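D-xylonate dehydratase (Caulobacter crescentus, PDB 5OYN) catalyses the dehydration of D-xylonate, and of D-gluconate with similar efficiency, to 2-keto-3-deoxy sugar acids, using a [2Fe-2S] cluster and magnesium. Local coordinates at residues Ala216-Ala221 with Ala278-Ala283; Leu317-Gln322 with Pro339-Glu344; Ala272-Ile277 with Ala306-Ala311; Ile403-Val408 with Gly496-Thr501; Ala143-Ala148 with Ala155-Gly160. One frame throughout, in Å; residues are numbered along the deposited sequence.

Contacts 1, 2 and 3 share a helical region: helix 270-282 packs on 215-225 in contact 1 and on 306-312 in contact 3, while its C-terminal end meets contact 2, where Ala282 O probably accepts a hydrogen bond from Ile318 N (2.8 Å). Contact 5 joins this group through Asn220 OD1 and Ser159 OG, 2.7 Å apart. Contact 4 lies in the C-terminal dehydratase region; its centre is about 13 Å from that of contact 1, and both lie near the metal centre. Ala216 of contact 1 touches the [2Fe-2S] cluster, and the nearest atom of Gly500 in contact 4 is about 6 Å from the magnesium ion. Contacts 2, 3 and 5 are packing away from these sites.

Contact 1. Residues Ala216-Ala221 with Ala278-Ala283; sequences ASTMNA and ALVAAA
Ala216 O is gripped twice by the same residue, by the side-chain ND2 of Asn220 at 2.8 Å and by the backbone N of Asn220 at 3.0 Å. The two donors approach from opposite faces of the carbonyl plane; the ND2 bond is fairly straight (157° at the hydrogen), and the oxygen lies close to the plane of the Asn220 amide. OD1 of the same amide bonds to the hydroxyls of Ser159 and Thr135, so both ends are held and its rotation is fixed. This face of helix 215-225 looks away from residues 278-283, and the facing side is apolar. There Ala221 points its CB at Leu279, whose CD2 approaches to 3.7 Å from that methyl and also lies against the carbonyl of Ala221. One turn back, Thr218 meets Val280 methyl to methyl, CG2 to CG2 at 4.2 Å, the side chains crossing at about a right angle. Thr218 OG1 lies beside the backbone N (chi1 -58°), hydrogen-bonded to Gly214 O and Ser286 N, which leaves CG2 anti to that N and directed at Val280. Leu279 continues onto Val341 and Leu342 of helix 337-347. The result is a buried helix-to-helix packing of 215-225 on 270-282, next to the [2Fe-2S] pocket: Ala216 touches the cluster, and the Thr218 side chain is about 10 Å from it.

Contact 2. Residues Leu317-Gln322 with Pro339-Glu344; sequences LIVNMQ and PAVLWE
A loop without regular secondary structure, residues 317-322, lies here against one face of helix 337-347, and Ile318 and Val319 are the residues that meet it. Ile318 points at the helix and ends on two side chains at once: its CD1 is 3.7 Å from Val341 CG1 and equally 3.7 Å from Glu344 CG. It can reach into this notch one turn long because CG1 sits between the backbone N and the carbonyl carbon (chi1 49°), with CD1 extended beyond it. Val319 takes the other branch of Val341, CG1 to CG2 at 3.5 Å, the two side chains crossing at about a right angle. Val341 is thus engaged through both methyls, CG1 by Ile318 and CG2 by Val319. Glu344 contributes its aliphatic part alone; its chain bends at chi2 and the buried carboxylate is satisfied by a salt bridge to Arg375 and a hydrogen bond from Tyr381 N. After Val319 the loop turns through an inverse gamma turn centred on Asn320. Around the contact, Ile318 and Val341 also pack on Ala282 near the end of helix 270-282, while Phe332 of helix 329-335 covers Val319 and Val341.

Contact 3. Residues Ala272-Ile277 with Ala306-Ala311; sequences AFENAI and ADDWRA
Asp308 is the first residue of 306-311 to meet the other helix, and it meets Glu274 and Ile277. Its OD1 lies 3.8 Å from Glu274 OE2, an approach of like charges in which the two carboxylate planes stand nearly perpendicular. Each acid has a better partner on its other oxygen: Asp308 OD2 forms a salt bridge with Lys270 and accepts from Thr305 N, while Glu274 OE1 bonds to His352 NE2. The backbone of Asp308 takes part too, its O lying 3.8 Å from Ile277 CG2. At the next residue, Trp309, the indole takes over. Its CB starts out directed away from helix 270-282, but with CG beside the backbone N (chi1 -60°) the ring swings back, and Ile277 lies over one face of it. This is a CH-pi contact: Ile277 CD1 is 3.7 Å from the centroid of the six-membered ring and 10° off its normal. Ile277 CG2 joins at 3.7 Å from Trp309 CE3, so two branches of the isoleucine rest on the benzo half. An alanine in place of Trp309 is likely to leave Ile277 without the flat surface that covers its CD1 and CG2, opening a gap between the helices. Their segment axes come within 10.1 Å and cross at -49°. Chemically the contact is divided: a greasy, buried end held by dispersion and CH-pi forces, and a partly exposed acidic side where Lys270 probably offsets some of the repulsion between the carboxylates.

Contact 4. Residues Ile403-Val408 with Gly496-Thr501; sequences IMKSSV and GRQSGT
Van der Waals contact comes from the aliphatic shaft of Lys405, whose CD lies 3.7 Å from the amide nitrogen NE2 of Gln498 where the two side chains pass. Both are extended beyond CG. The Lys405 chain, with CG anti to the backbone N (chi1 -151°), carries the amine from residues 403-408 across to the loop 496-501. Polar contact gathers round that amine. Lys405 NZ comes within 3.1 Å of Gly500 O, but the angle is too poor for a hydrogen bond, and its bond to Ala502 O is weak. A water links the segments instead: it accepts from Lys405 NZ at 3.3 Å and weakly from Gln498 NE2 at 3.4 Å, and donates to Ser499 O at 3.1 Å. Gln498 is fixed further along the chain, OE1 bonding to Ser506 OG and NE2 to Ser504 O. Within the loop itself, the hydroxyls of Ser499 and Thr501 are hydrogen-bonded at 2.6 Å (OG to OG1). The nearest atom of Gly500 is about 6 Å from the bound magnesium ion, and Arg497 makes a weak hydrogen bond to the magnesium ligand Glu472. The chemistry implies a loose, water-mediated link: the buried amine is held by a water and a weak bond to Ala502 O, consistent with the loop 496-501 being part of the surroundings of the magnesium site.

Contact 5. Residues Ala143-Ala148 with Ala155-Gly160; sequences AGIMAA and AIVLSG
Helix 141-151 and strand 155-159 run past each other with CA atoms 7.9 Å apart at Ile145 and Val157, closing to 6.5 Å at Ala148 and Ala155. The helix presents residues one turn apart, and the strand presents alternate ones, so the pairs match in reverse order: Ile145 sits on Val157 and Ala148 on Ala155. The backbones exchange no hydrogen bonds; the helix keeps its internal bonds, such as Ala148 N to Gly144 O at 2.9 Å, and the strand bonds to strand 130-135. In the first pair Val157 points its side chain at the helix and uses a single branch. With CG1 anti to the backbone N (chi1 161°), CG2 is left anti to the carbonyl carbon; it is 3.8 Å from Ile145 CG1 and 3.9 Å from Ile145 CD1. The methyl therefore lies alongside the outer arm of the isoleucine, and the side chains cross at about a right angle. In the second pair the methyls meet head on, Ala148 CB to Ala155 CB at 3.8 Å; two small residues allow the backbones to draw together here. All four residues are buried, and the contact is plain aliphatic packing without a polar group. The helix leads from strand 130-135 to strand 155-159, its parallel neighbour in the four-stranded sheet, in a beta-alpha-beta crossover, and the contact is where that helix lies down on the strand that follows it. Leu133 and Val131 of strand 130-135 extend the same surface under Ala148 and Ala155, while Met296 of helix 289-299 packs against Ile145.

Contact 1. Residues Ala216-Ala221 with Ala278-Ala283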
# COMPACT_ATOMS: atom_id res chain seq x y z
N ALA A 216 14.70 23.39 -3.86
CA ALA A 216 14.08 22.21 -4.44
C ALA A 216 13.57 22.48 -5.84
O ALA A 216 13.84 21.71 -6.77
CB ALA A 216 12.94 21.71 -3.54
N SER A 217 12.83 23.57 -6.03
CA SER A 217 12.40 23.88 -7.39
C SER A 217 13.60 24.20 -8.27
O SER A 217 13.63 23.84 -9.45
CB SER A 217 11.40 25.02 -7.38
OG SER A 217 10.59 24.95 -6.23
N THR A 218 14.63 24.86 -7.72
CA THR A 218 15.82 25.18 -8.50
C THR A 218 16.55 23.91 -8.93
O THR A 218 16.80 23.68 -10.12
CB THR A 218 16.76 26.09 -7.71
OG1 THR A 218 16.08 27.29 -7.33
CG2 THR A 218 17.98 26.43 -8.55
N MET A 219 16.90 23.06 -7.96
CA MET A 219 17.63 21.84 -8.30
C MET A 219 16.83 20.93 -9.22
O MET A 219 17.41 20.19 -10.02
CB MET A 219 18.04 21.09 -7.04
CG MET A 219 19.08 21.81 -6.19
SD MET A 219 20.39 22.62 -7.15
CE MET A 219 21.19 21.22 -7.94
N ASN A 220 15.51 20.98 -9.16
CA ASN A 220 14.77 20.12 -10.08
C ASN A 220 14.71 20.73 -11.48
O ASN A 220 14.82 20.00 -12.47
CB ASN A 220 13.38 19.83 -9.50
CG ASN A 220 13.43 18.65 -8.51
OD1 ASN A 220 13.53 17.49 -8.92
ND2 ASN A 220 13.45 18.95 -7.21
N ALA A 221 14.60 22.05 -11.58
CA ALA A 221 14.77 22.70 -12.87
C ALA A 221 16.18 22.46 -13.42
O ALA A 221 16.35 22.27 -14.63
CB ALA A 221 14.49 24.19 -12.75
N ALA A 278 22.88 28.87 -16.62
CA ALA A 278 22.09 29.91 -17.25
C ALA A 278 20.66 29.87 -16.75
O ALA A 278 20.07 30.91 -16.40
CB ALA A 278 22.12 29.77 -18.77
N LEU A 279 20.09 28.66 -16.67
CA LEU A 279 18.72 28.52 -16.20
C LEU A 279 18.57 29.04 -14.77
O LEU A 279 17.62 29.78 -14.47
CB LEU A 279 18.27 27.07 -16.29
CG LEU A 279 16.97 26.85 -15.55
CD1 LEU A 279 15.80 27.31 -16.41
CD2 LEU A 279 16.88 25.40 -15.23
N VAL A 280 19.50 28.68 -13.89
CA VAL A 280 19.39 29.13 -12.51
C VAL A 280 19.21 30.64 -12.44
O VAL A 280 18.39 31.15 -11.67
CB VAL A 280 20.62 28.69 -11.70
CG1 VAL A 280 20.55 29.29 -10.30
CG2 VAL A 280 20.69 27.20 -11.65
N ALA A 281 19.95 31.38 -13.27
CA ALA A 281 19.94 32.83 -13.15
C ALA A 281 18.63 33.41 -13.68
O ALA A 281 18.04 34.30 -13.04
CB ALA A 281 21.13 33.44 -13.89
N ALA A 282 18.16 32.93 -14.84
CA ALA A 282 16.93 33.43 -15.44
C ALA A 282 15.70 33.13 -14.58
O ALA A 282 14.70 33.86 -14.67
CB ALA A 282 16.73 32.83 -16.83
N ALA A 283 15.76 32.07 -13.77
CA ALA A 283 14.64 31.62 -12.96
C ALA A 283 14.65 32.20 -11.55
O ALA A 283 13.83 31.79 -10.74
CB ALA A 283 14.64 30.09 -12.87

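Contact 2. Residues Leu317-Gln322 with Pro339-Glu344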
# COMPACT_ATOMS: atom_id res chain seq x y z
N LEU A 317 16.06 38.29 -15.07
CA LEU A 317 15.11 37.46 -14.33
C LEU A 317 13.80 37.41 -15.10
O LEU A 317 13.19 38.45 -15.35
CB LEU A 317 14.88 38.02 -12.94
CG LEU A 317 13.68 37.45 -12.19
CD1 LEU A 317 13.94 36.00 -11.80
CD2 LEU A 317 13.34 38.30 -10.97
N ILE A 318 13.34 36.21 -15.48
CA ILE A 318 12.15 36.11 -16.31
C ILE A 318 11.00 35.32 -15.68
O ILE A 318 9.89 35.38 -16.21
CB ILE A 318 12.46 35.55 -17.71
CG1 ILE A 318 13.32 34.29 -17.62
CG2 ILE A 318 13.13 36.62 -18.56
CD1 ILE A 318 13.39 33.57 -18.95
N VAL A 319 11.19 34.61 -14.56
CA VAL A 319 10.08 33.88 -13.95
C VAL A 319 9.56 34.67 -12.76
O VAL A 319 10.32 35.09 -11.89
CB VAL A 319 10.46 32.44 -13.56
CG1 VAL A 319 11.27 31.78 -14.66
CG2 VAL A 319 11.18 32.37 -12.22
N ASN A 320 8.24 34.88 -12.74
CA ASN A 320 7.60 35.79 -11.79
C ASN A 320 7.13 35.00 -10.56
O ASN A 320 5.95 34.89 -10.26
CB ASN A 320 6.45 36.52 -12.46
CG ASN A 320 5.97 37.69 -11.64
OD1 ASN A 320 6.57 38.03 -10.62
ND2 ASN A 320 4.86 38.30 -12.07
N MET A 321 8.11 34.50 -9.82
CA MET A 321 7.90 33.55 -8.75
C MET A 321 8.61 33.99 -7.47
O MET A 321 9.79 34.36 -7.51
CB MET A 321 8.42 32.17 -9.18
CG MET A 321 7.60 31.00 -8.72
SD MET A 321 8.21 29.47 -9.43
CE MET A 321 8.29 28.44 -7.95
N GLN A 322 7.90 33.92 -6.34
CA GLN A 322 8.50 34.10 -5.02
C GLN A 322 9.74 33.23 -4.87
O GLN A 322 9.76 32.10 -5.37
CB GLN A 322 7.48 33.77 -3.93
CG GLN A 322 6.68 34.98 -3.50
CD GLN A 322 5.45 34.65 -2.69
OE1 GLN A 322 5.53 34.26 -1.51
NE2 GLN A 322 4.28 34.80 -3.31
N PRO A 339 10.99 24.17 -19.35
CA PRO A 339 11.20 24.25 -20.80
C PRO A 339 10.89 25.62 -21.36
O PRO A 339 11.59 26.07 -22.28
CB PRO A 339 10.25 23.18 -21.36
CG PRO A 339 10.02 22.27 -20.26
CD PRO A 339 10.04 23.09 -19.02
N ALA A 340 9.89 26.31 -20.82
CA ALA A 340 9.58 27.65 -21.32
C ALA A 340 10.71 28.62 -21.01
O ALA A 340 11.03 29.49 -21.82
CB ALA A 340 8.25 28.14 -20.74
N VAL A 341 11.34 28.48 -19.84
CA VAL A 341 12.45 29.35 -19.49
C VAL A 341 13.64 29.05 -20.38
O VAL A 341 14.28 29.96 -20.93
CB VAL A 341 12.79 29.19 -17.99
CG1 VAL A 341 13.82 30.21 -17.57
CG2 VAL A 341 11.52 29.31 -17.13
N LEU A 342 13.94 27.76 -20.56
CA LEU A 342 15.04 27.35 -21.43
C LEU A 342 14.82 27.83 -22.86
O LEU A 342 15.78 28.18 -23.56
CB LEU A 342 15.20 25.83 -21.38
CG LEU A 342 15.80 25.33 -20.06
CD1 LEU A 342 15.79 23.83 -20.00
CD2 LEU A 342 17.21 25.88 -19.82
N TRP A 343 13.57 27.85 -23.32
CA TRP A 343 13.29 28.30 -24.67
C TRP A 343 13.70 29.76 -24.84
O TRP A 343 14.41 30.11 -25.78
CB TRP A 343 11.81 28.12 -24.97
CG TRP A 343 11.36 28.51 -26.35
CD1 TRP A 343 11.21 27.69 -27.43
CD2 TRP A 343 10.94 29.81 -26.77
NE1 TRP A 343 10.74 28.41 -28.51
CE2 TRP A 343 10.57 29.71 -28.13
CE3 TRP A 343 10.86 31.06 -26.14
CZ2 TRP A 343 10.12 30.81 -28.86
CZ3 TRP A 343 10.42 32.14 -26.87
CH2 TRP A 343 10.06 32.01 -28.22
N GLU A 344 13.22 30.61 -23.93
CA GLU A 344 13.62 32.01 -23.86
C GLU A 344 15.13 32.15 -24.02
O GLU A 344 15.62 32.89 -24.88
CB GLU A 344 13.13 32.60 -22.54
CG GLU A 344 12.69 34.04 -22.55
CD GLU A 344 11.53 34.34 -23.50
OE1 GLU A 344 10.58 33.54 -23.58
OE2 GLU A 344 11.58 35.40 -24.17

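Contact 3. Residues Ala272-Ile277 with Ala306-Ala311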
# COMPACT_ATOMS: atom_id res chain seq x y z
N ALA A 272 26.60 21.14 -20.66
CA ALA A 272 25.35 20.89 -19.95
C ALA A 272 25.31 21.66 -18.65
O ALA A 272 24.28 22.28 -18.32
CB ALA A 272 25.18 19.40 -19.69
N PHE A 273 26.40 21.66 -17.89
CA PHE A 273 26.43 22.45 -16.67
C PHE A 273 26.28 23.94 -16.95
O PHE A 273 25.68 24.66 -16.15
CB PHE A 273 27.71 22.17 -15.89
CG PHE A 273 27.72 20.82 -15.18
CD1 PHE A 273 27.11 20.67 -13.94
CD2 PHE A 273 28.34 19.72 -15.76
CE1 PHE A 273 27.12 19.44 -13.29
CE2 PHE A 273 28.36 18.48 -15.12
CZ PHE A 273 27.74 18.34 -13.89
N GLU A 274 26.81 24.42 -18.08
CA GLU A 274 26.65 25.83 -18.40
C GLU A 274 25.19 26.16 -18.72
O GLU A 274 24.73 27.28 -18.45
CB GLU A 274 27.55 26.23 -19.57
CG GLU A 274 29.06 26.18 -19.28
CD GLU A 274 29.93 26.70 -20.44
OE1 GLU A 274 29.75 26.21 -21.57
OE2 GLU A 274 30.79 27.60 -20.22
N ASN A 275 24.45 25.21 -19.29
CA ASN A 275 23.01 25.39 -19.50
C ASN A 275 22.28 25.53 -18.18
O ASN A 275 21.43 26.42 -18.01
CB ASN A 275 22.45 24.23 -20.31
CG ASN A 275 22.79 24.33 -21.78
OD1 ASN A 275 23.33 25.35 -22.22
ND2 ASN A 275 22.49 23.30 -22.54
N ALA A 276 22.61 24.66 -17.22
CA ALA A 276 21.98 24.74 -15.91
C ALA A 276 22.26 26.09 -15.26
O ALA A 276 21.33 26.76 -14.79
CB ALA A 276 22.48 23.59 -15.03
N ILE A 277 23.53 26.50 -15.24
CA ILE A 277 23.92 27.80 -14.69
C ILE A 277 23.07 28.90 -15.30
O ILE A 277 22.58 29.80 -14.59
CB ILE A 277 25.42 28.06 -14.94
CG1 ILE A 277 26.28 27.03 -14.21
CG2 ILE A 277 25.81 29.51 -14.53
CD1 ILE A 277 27.65 27.55 -13.83
N ALA A 306 34.83 30.21 -10.79
CA ALA A 306 34.14 31.47 -10.53
C ALA A 306 33.83 32.22 -11.81
O ALA A 306 32.86 33.00 -11.85
CB ALA A 306 34.98 32.33 -9.58
N ASP A 307 34.58 31.98 -12.88
CA ASP A 307 34.28 32.67 -14.12
C ASP A 307 33.05 32.08 -14.80
O ASP A 307 32.34 32.80 -15.52
CB ASP A 307 35.49 32.63 -15.05
CG ASP A 307 36.42 33.81 -14.81
OD1 ASP A 307 35.90 34.94 -14.61
OD2 ASP A 307 37.65 33.58 -14.80
N ASP A 308 32.77 30.80 -14.58
CA ASP A 308 31.55 30.23 -15.11
C ASP A 308 30.30 30.87 -14.51
O ASP A 308 29.27 30.94 -15.18
CB ASP A 308 31.56 28.73 -14.90
CG ASP A 308 32.66 28.05 -15.69
OD1 ASP A 308 32.61 28.16 -16.95
OD2 ASP A 308 33.56 27.45 -15.07
N TRP A 309 30.38 31.39 -13.28
CA TRP A 309 29.25 32.11 -12.70
C TRP A 309 29.16 33.55 -13.21
O TRP A 309 28.06 34.03 -13.50
CB TRP A 309 29.32 32.09 -11.17
CG TRP A 309 29.30 30.71 -10.60
CD1 TRP A 309 30.35 30.04 -10.04
CD2 TRP A 309 28.18 29.81 -10.55
NE1 TRP A 309 29.96 28.78 -9.64
CE2 TRP A 309 28.63 28.61 -9.95
CE3 TRP A 309 26.84 29.90 -10.96
CZ2 TRP A 309 27.79 27.52 -9.73
CZ3 TRP A 309 26.01 28.82 -10.76
CH2 TRP A 309 26.48 27.64 -10.15
N ARG A 310 30.30 34.25 -13.31
CA ARG A 310 30.29 35.61 -13.88
C ARG A 310 29.71 35.63 -15.28
O ARG A 310 29.07 36.61 -15.68
CB ARG A 310 31.70 36.21 -13.92
CG ARG A 310 32.34 36.43 -12.56
CD ARG A 310 33.83 36.71 -12.53
NE ARG A 310 34.12 37.36 -11.26
CZ ARG A 310 35.06 36.97 -10.42
NH1 ARG A 310 35.84 35.92 -10.71
NH2 ARG A 310 35.23 37.62 -9.27
N ALA A 311 29.91 34.55 -16.04
CA ALA A 311 29.33 34.45 -17.37
C ALA A 311 27.83 34.74 -17.36
O ALA A 311 27.31 35.42 -18.26
CB ALA A 311 29.60 33.06 -17.93

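Contact 4. Residues Ile403-Val408 with Gly496-Thr501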
# COMPACT_ATOMS: atom_id res chain seq x y z
N ILE A 403 28.96 34.59 -3.29
CA ILE A 403 27.97 35.02 -4.28
C ILE A 403 26.89 35.82 -3.59
O ILE A 403 26.61 35.63 -2.40
CB ILE A 403 27.36 33.83 -5.05
CG1 ILE A 403 26.80 32.79 -4.07
CG2 ILE A 403 28.39 33.20 -5.97
CD1 ILE A 403 26.00 31.72 -4.77
N MET A 404 26.28 36.73 -4.35
CA MET A 404 25.23 37.60 -3.85
C MET A 404 23.95 37.33 -4.64
O MET A 404 24.00 37.14 -5.86
CB MET A 404 25.62 39.06 -3.97
CG MET A 404 24.84 40.01 -3.07
SD MET A 404 24.77 41.65 -3.80
CE MET A 404 23.69 42.53 -2.67
N LYS A 405 22.81 37.30 -3.94
CA LYS A 405 21.54 37.01 -4.61
C LYS A 405 21.07 38.29 -5.29
O LYS A 405 20.38 39.12 -4.71
CB LYS A 405 20.50 36.48 -3.64
CG LYS A 405 19.48 35.54 -4.32
CD LYS A 405 18.63 34.70 -3.34
CE LYS A 405 17.36 34.18 -4.03
NZ LYS A 405 16.68 33.02 -3.36
N SER A 406 21.45 38.44 -6.56
CA SER A 406 21.09 39.65 -7.29
C SER A 406 19.60 39.71 -7.58
O SER A 406 19.03 40.80 -7.65
CB SER A 406 21.87 39.72 -8.60
OG SER A 406 23.18 39.22 -8.42
N SER A 407 18.96 38.54 -7.78
CA SER A 407 17.56 38.50 -8.21
C SER A 407 16.62 39.06 -7.17
O SER A 407 15.45 39.33 -7.48
CB SER A 407 17.14 37.08 -8.54
OG SER A 407 16.98 36.33 -7.35
N VAL A 408 17.11 39.29 -5.97
CA VAL A 408 16.30 39.55 -4.80
C VAL A 408 16.53 40.94 -4.21
O VAL A 408 15.86 41.32 -3.24
CB VAL A 408 16.54 38.41 -3.78
CG1 VAL A 408 16.31 38.81 -2.36
CG2 VAL A 408 15.68 37.20 -4.16
N GLY A 496 28.07 31.00 5.90
CA GLY A 496 27.05 29.99 5.74
C GLY A 496 26.17 30.26 4.53
O GLY A 496 26.56 30.96 3.59
N ARG A 497 24.97 29.68 4.56
CA ARG A 497 24.01 29.72 3.46
C ARG A 497 22.72 30.40 3.93
O ARG A 497 22.63 30.89 5.06
CB ARG A 497 23.73 28.30 2.93
CG ARG A 497 24.96 27.38 2.92
CD ARG A 497 24.74 26.07 2.18
NE ARG A 497 23.34 25.67 2.22
CZ ARG A 497 22.80 24.94 3.19
NH1 ARG A 497 23.55 24.52 4.19
NH2 ARG A 497 21.51 24.65 3.16
N GLN A 498 21.73 30.45 3.04
CA GLN A 498 20.39 30.87 3.41
C GLN A 498 19.41 30.04 2.60
O GLN A 498 19.77 29.48 1.56
CB GLN A 498 20.15 32.36 3.15
CG GLN A 498 19.91 32.67 1.69
CD GLN A 498 19.82 34.16 1.44
OE1 GLN A 498 19.96 34.97 2.36
NE2 GLN A 498 19.58 34.52 0.18
N SER A 499 18.17 29.96 3.08
CA SER A 499 17.18 29.16 2.37
C SER A 499 16.98 29.69 0.96
O SER A 499 16.94 30.90 0.73
CB SER A 499 15.84 29.16 3.12
OG SER A 499 14.88 28.34 2.47
N GLY A 500 16.84 28.77 0.01
CA GLY A 500 16.54 29.16 -1.36
C GLY A 500 15.28 29.98 -1.46
O GLY A 500 14.97 30.57 -2.49
N THR A 501 14.53 30.01 -0.37
CA THR A 501 13.30 30.77 -0.26
C THR A 501 13.54 32.15 0.34
O THR A 501 12.57 32.89 0.57
CB THR A 501 12.30 29.99 0.60
OG1 THR A 501 12.80 29.87 1.94
CG2 THR A 501 12.15 28.59 0.03
O HOH W 1 18.99 31.64 -1.53

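Contact 5. Residues Ala143-Ala148 with Ala155-Gly160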
# COMPACT_ATOMS: atom_id res chain seq x y z
N ALA A 143 22.49 14.83 -4.30
CA ALA A 143 22.91 13.56 -3.73
C ALA A 143 22.64 12.40 -4.68
O ALA A 143 23.48 11.50 -4.83
CB ALA A 143 22.20 13.33 -2.39
N GLY A 144 21.48 12.40 -5.35
CA GLY A 144 21.18 11.33 -6.28
C GLY A 144 22.07 11.37 -7.51
O GLY A 144 22.72 10.38 -7.87
N ILE A 145 22.12 12.53 -8.17
CA ILE A 145 22.91 12.65 -9.39
C ILE A 145 24.39 12.40 -9.12
O ILE A 145 25.06 11.66 -9.86
CB ILE A 145 22.67 14.02 -10.04
CG1 ILE A 145 21.18 14.14 -10.39
CG2 ILE A 145 23.57 14.19 -11.25
CD1 ILE A 145 20.80 15.44 -11.00
N MET A 146 24.93 12.98 -8.04
CA MET A 146 26.31 12.71 -7.67
C MET A 146 26.59 11.20 -7.61
O MET A 146 27.55 10.71 -8.20
CB MET A 146 26.63 13.36 -6.32
CG MET A 146 26.84 14.85 -6.43
SD MET A 146 26.72 15.71 -4.85
CE MET A 146 27.69 14.65 -3.77
N ALA A 147 25.72 10.46 -6.92
CA ALA A 147 25.96 9.03 -6.75
C ALA A 147 25.83 8.28 -8.07
O ALA A 147 26.63 7.38 -8.36
CB ALA A 147 24.98 8.46 -5.72
N ALA A 148 24.83 8.62 -8.88
CA ALA A 148 24.67 7.91 -10.14
C ALA A 148 25.86 8.12 -11.06
O ALA A 148 26.21 7.21 -11.82
CB ALA A 148 23.37 8.33 -10.83
N ALA A 155 20.98 6.57 -15.92
CA ALA A 155 20.20 7.16 -14.85
C ALA A 155 19.19 8.13 -15.43
O ALA A 155 19.31 8.57 -16.57
CB ALA A 155 21.09 7.88 -13.84
N ILE A 156 18.18 8.47 -14.63
CA ILE A 156 17.20 9.47 -15.02
C ILE A 156 16.53 9.98 -13.75
O ILE A 156 16.29 9.21 -12.82
CB ILE A 156 16.19 8.88 -16.04
CG1 ILE A 156 15.36 9.96 -16.72
CG2 ILE A 156 15.31 7.79 -15.42
CD1 ILE A 156 14.35 9.36 -17.71
N VAL A 157 16.30 11.30 -13.69
CA VAL A 157 15.71 11.91 -12.51
C VAL A 157 14.20 11.97 -12.69
O VAL A 157 13.70 12.31 -13.77
CB VAL A 157 16.29 13.31 -12.24
CG1 VAL A 157 15.35 14.10 -11.33
CG2 VAL A 157 17.69 13.21 -11.64
N LEU A 158 13.48 11.63 -11.62
CA LEU A 158 12.04 11.86 -11.54
C LEU A 158 11.80 12.81 -10.38
O LEU A 158 12.14 12.48 -9.23
CB LEU A 158 11.26 10.56 -11.35
CG LEU A 158 9.75 10.77 -11.23
CD1 LEU A 158 9.16 11.48 -12.47
CD2 LEU A 158 9.08 9.46 -11.01
N SER A 159 11.23 13.97 -10.67
CA SER A 159 10.97 14.97 -9.65
C SER A 159 9.63 14.69 -8.98
O SER A 159 8.69 14.24 -9.63
CB SER A 159 10.94 16.38 -10.25
OG SER A 159 12.12 16.64 -11.00
N GLY A 160 9.55 14.97 -7.67
CA GLY A 160 8.27 14.94 -7.00
C GLY A 160 7.36 16.08 -7.42
O GLY A 160 6.18 15.88 -7.73